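Local coordinates for acyl carrier protein (Thermotoga maritima, PDB 1VKU) that probably carries the growing acyl chain during fatty acid biosynthesis on a phosphopantetheine arm, at residues Ile19-Glu24 and Met58-Glu63. Sequence-based numbering, arbitrary orientation.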
ATOM      1  N   ILE A  19      -0.394   2.979   6.669  1.00 27.72           N
ATOM      2  CA  ILE A  19       0.058   4.195   5.997  1.00 27.89           C
ATOM      3  C   ILE A  19       1.526   4.453   6.329  1.00 28.83           C
ATOM      4  O   ILE A  19       2.314   4.848   5.465  1.00 28.81           O
ATOM      5  CB  ILE A  19      -0.864   5.392   6.335  1.00 28.80           C
ATOM      6  CG1 ILE A  19      -2.222   5.171   5.682  1.00 22.58           C
ATOM      7  CG2 ILE A  19      -0.271   6.681   5.832  1.00 25.84           C
ATOM      8  CD1 ILE A  19      -3.364   6.058   6.255  1.00 31.49           C
ATOM      9  N   ALA A  20       1.897   4.239   7.590  1.00 28.99           N
ATOM     10  CA  ALA A  20       3.268   4.474   7.986  1.00 30.58           C
ATOM     11  C   ALA A  20       4.205   3.516   7.264  1.00 29.03           C
ATOM     12  O   ALA A  20       5.313   3.904   6.916  1.00 30.27           O
ATOM     13  CB  ALA A  20       3.441   4.359   9.522  1.00 30.82           C
ATOM     14  N   LYS A  21       3.772   2.269   7.065  1.00 27.43           N
ATOM     15  CA  LYS A  21       4.555   1.293   6.332  1.00 28.40           C
ATOM     16  C   LYS A  21       4.685   1.698   4.847  1.00 27.24           C
ATOM     17  O   LYS A  21       5.773   1.676   4.283  1.00 27.48           O
ATOM     18  CB  LYS A  21       3.905  -0.102   6.435  1.00 28.18           C
ATOM     19  CG  LYS A  21       4.774  -1.191   5.909  1.00 29.61           C
ATOM     20  CD  LYS A  21       5.917  -1.354   6.871  1.00 32.34           C
ATOM     21  CE  LYS A  21       6.868  -2.333   6.360  1.00 35.57           C
ATOM     22  NZ  LYS A  21       8.000  -2.323   7.252  1.00 33.84           N
ATOM     23  N   PHE A  22       3.570   2.099   4.242  1.00 24.96           N
ATOM     24  CA  PHE A  22       3.593   2.658   2.905  1.00 27.18           C
ATOM     25  C   PHE A  22       4.648   3.787   2.802  1.00 28.66           C
ATOM     26  O   PHE A  22       5.475   3.762   1.917  1.00 29.41           O
ATOM     27  CB  PHE A  22       2.211   3.177   2.556  1.00 25.72           C
ATOM     28  CG  PHE A  22       2.160   4.053   1.345  1.00 26.90           C
ATOM     29  CD1 PHE A  22       2.904   3.766   0.209  1.00 27.62           C
ATOM     30  CD2 PHE A  22       1.330   5.161   1.332  1.00 32.71           C
ATOM     31  CE1 PHE A  22       2.844   4.583  -0.904  1.00 29.91           C
ATOM     32  CE2 PHE A  22       1.260   5.984   0.215  1.00 30.88           C
ATOM     33  CZ  PHE A  22       2.019   5.701  -0.898  1.00 30.43           C
ATOM     34  N   VAL A  23       4.636   4.750   3.720  1.00 26.98           N
ATOM     35  CA  VAL A  23       5.599   5.868   3.676  1.00 27.47           C
ATOM     36  C   VAL A  23       7.051   5.369   3.791  1.00 26.42           C
ATOM     37  O   VAL A  23       7.945   5.853   3.082  1.00 28.92           O
ATOM     38  CB  VAL A  23       5.239   6.918   4.722  1.00 27.70           C
ATOM     39  CG1 VAL A  23       6.311   8.010   4.868  1.00 25.24           C
ATOM     40  CG2 VAL A  23       3.943   7.549   4.326  1.00 29.49           C
ATOM     41  N   GLU A  24       7.280   4.392   4.659  1.00 27.35           N
ATOM     42  CA  GLU A  24       8.624   3.871   4.909  1.00 30.53           C
ATOM     43  C   GLU A  24       9.161   3.133   3.695  1.00 27.48           C
ATOM     44  O   GLU A  24      10.322   3.315   3.300  1.00 28.57           O
ATOM     45  CB  GLU A  24       8.598   2.943   6.130  1.00 30.62           C
ATOM     46  CG  GLU A  24       9.797   2.015   6.313  1.00 35.66           C
ATOM     47  CD  GLU A  24       9.461   0.789   7.177  1.00 40.77           C
ATOM     48  OE1 GLU A  24       8.622   0.888   8.111  1.00 44.17           O
ATOM     49  OE2 GLU A  24      10.020  -0.302   6.910  1.00 52.52           O
HETATM   50  N   MSE A  58       4.290  -5.558  -4.537  1.00 27.68           N
HETATM   51  CA  MSE A  58       5.201  -6.666  -4.325  1.00 32.02           C
HETATM   52  C   MSE A  58       6.002  -6.484  -3.041  1.00 31.75           C
HETATM   53  O   MSE A  58       6.322  -7.470  -2.372  1.00 32.29           O
HETATM   54  CB  MSE A  58       6.116  -6.865  -5.518  1.00 29.98           C
HETATM   55  CG  MSE A  58       5.402  -7.416  -6.717  1.00 31.24           C
HETATM   56 SE   MSE A  58       6.535  -7.316  -8.352  1.00 35.92          SE
HETATM   57  CE  MSE A  58       7.698  -8.887  -7.983  1.00 27.89           C
ATOM     58  N   PHE A  59       6.288  -5.233  -2.680  1.00 29.91           N
ATOM     59  CA  PHE A  59       6.964  -4.950  -1.397  1.00 30.87           C
ATOM     60  C   PHE A  59       6.043  -5.240  -0.200  1.00 29.19           C
ATOM     61  O   PHE A  59       6.482  -5.841   0.762  1.00 30.00           O
ATOM     62  CB  PHE A  59       7.496  -3.516  -1.292  1.00 28.68           C
ATOM     63  CG  PHE A  59       8.727  -3.221  -2.146  1.00 27.97           C
ATOM     64  CD1 PHE A  59       9.855  -4.025  -2.095  1.00 27.59           C
ATOM     65  CD2 PHE A  59       8.756  -2.076  -2.952  1.00 28.03           C
ATOM     66  CE1 PHE A  59      10.966  -3.723  -2.868  1.00 32.60           C
ATOM     67  CE2 PHE A  59       9.860  -1.770  -3.702  1.00 35.39           C
ATOM     68  CZ  PHE A  59      10.958  -2.593  -3.670  1.00 29.57           C
ATOM     69  N   PHE A  60       4.786  -4.820  -0.263  1.00 26.11           N
ATOM     70  CA  PHE A  60       3.802  -5.193   0.750  1.00 26.15           C
ATOM     71  C   PHE A  60       3.588  -6.710   0.821  1.00 26.82           C
ATOM     72  O   PHE A  60       3.498  -7.283   1.902  1.00 26.95           O
ATOM     73  CB  PHE A  60       2.472  -4.495   0.504  1.00 25.03           C
ATOM     74  CG  PHE A  60       2.357  -3.168   1.199  1.00 24.89           C
ATOM     75  CD1 PHE A  60       2.010  -3.102   2.544  1.00 30.31           C
ATOM     76  CD2 PHE A  60       2.623  -2.007   0.533  1.00 27.35           C
ATOM     77  CE1 PHE A  60       1.905  -1.893   3.198  1.00 39.53           C
ATOM     78  CE2 PHE A  60       2.534  -0.762   1.195  1.00 26.86           C
ATOM     79  CZ  PHE A  60       2.189  -0.714   2.528  1.00 29.73           C
ATOM     80  N   GLU A  61       3.511  -7.359  -0.326  1.00 27.69           N
ATOM     81  CA  GLU A  61       3.379  -8.806  -0.370  1.00 23.46           C
ATOM     82  C   GLU A  61       4.489  -9.509   0.415  1.00 26.96           C
ATOM     83  O   GLU A  61       4.259 -10.482   1.138  1.00 27.92           O
ATOM     84  CB  GLU A  61       3.400  -9.275  -1.817  1.00 26.22           C
ATOM     85  CG  GLU A  61       2.169  -8.949  -2.642  1.00 27.49           C
ATOM     86  CD  GLU A  61       2.166  -9.636  -4.013  1.00 29.10           C
ATOM     87  OE1 GLU A  61       3.201  -9.646  -4.713  1.00 43.86           O
ATOM     88  OE2 GLU A  61       1.114 -10.169  -4.398  1.00 34.34           O
ATOM     89  N   ASP A  62       5.713  -9.048   0.228  1.00 26.99           N
ATOM     90  CA  ASP A  62       6.854  -9.702   0.824  1.00 27.33           C
ATOM     91  C   ASP A  62       6.886  -9.393   2.313  1.00 29.99           C
ATOM     92  O   ASP A  62       7.192 -10.284   3.113  1.00 29.40           O
ATOM     93  CB  ASP A  62       8.130  -9.207   0.166  1.00 28.29           C
ATOM     94  CG  ASP A  62       9.360  -9.976   0.617  1.00 25.92           C
ATOM     95  OD1 ASP A  62       9.297 -11.224   0.688  1.00 26.52           O
ATOM     96  OD2 ASP A  62      10.440  -9.409   0.892  1.00 26.55           O
ATOM     97  N   GLU A  63       6.551  -8.144   2.677  1.00 25.81           N
ATOM     98  CA  GLU A  63       6.595  -7.704   4.062  1.00 29.71           C
ATOM     99  C   GLU A  63       5.571  -8.448   4.877  1.00 28.98           C
ATOM    100  O   GLU A  63       5.792  -8.711   6.052  1.00 29.41           O
ATOM    101  CB  GLU A  63       6.266  -6.214   4.198  1.00 28.33           C
ATOM    102  CG  GLU A  63       7.432  -5.273   3.988  1.00 47.93           C
ATOM    103  CD  GLU A  63       8.518  -5.434   5.032  1.00 57.60           C
ATOM    104  OE1 GLU A  63       8.202  -5.423   6.238  1.00 55.84           O
ATOM    105  OE2 GLU A  63       9.692  -5.573   4.629  1.00 68.45           O
TER
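Phe60 reaches out from helix 50-64 and sets the far end of its ring against the backbone of helix 14-28 at Phe22, where its CZ lies 3.6 Å from Phe22 N. Phe22 CB meets the ring at its edge and in its plane, 3.9 Å from Phe60 CZ. The ring of Phe22 itself heads elsewhere: with CG anti to the backbone N (chi1 167°), it leads away from Phe60 into the interior, where it meets the ring of Phe43 and packs on Leu34, Leu56 and Val79. The two phenylalanines therefore join through the root of one and the end of the other, not as a ring stack. Lys21 passes Phe60 running the opposite way, and its CG comes within 4.0 Å of Phe60 CE1. A bend at chi2 (70°) in the otherwise extended Lys21 chain carries its amine on toward Glu63; the Lys21 and Glu63 side chains cross at about a right angle. Lys21 NZ makes a weak, long salt bridge of 3.3 Å to Glu63 OE1, and a shorter one of 2.9 Å to Glu24 OE2, one turn along its own helix, reached from above the carboxylate plane. The axes of segments 19-24 and 58-63 come no closer than 11.2 Å and make an angle of 118°, a gap bridged by side chains. Leu82 and Val86 of helix 79-92 also touch Phe60, which places its ring in the core of the helical bundle of the acyl carrier fold. The contact is thus graded from a buried aromatic centre to a polar margin, where one ammonium serves two carboxylates and probably eases the repulsion between them. Of the two carboxylates Glu24 is the closer to the amine and probably holds it more firmly, so the ionic link between the helices is likely the lesser part of this joint and Phe60 the greater.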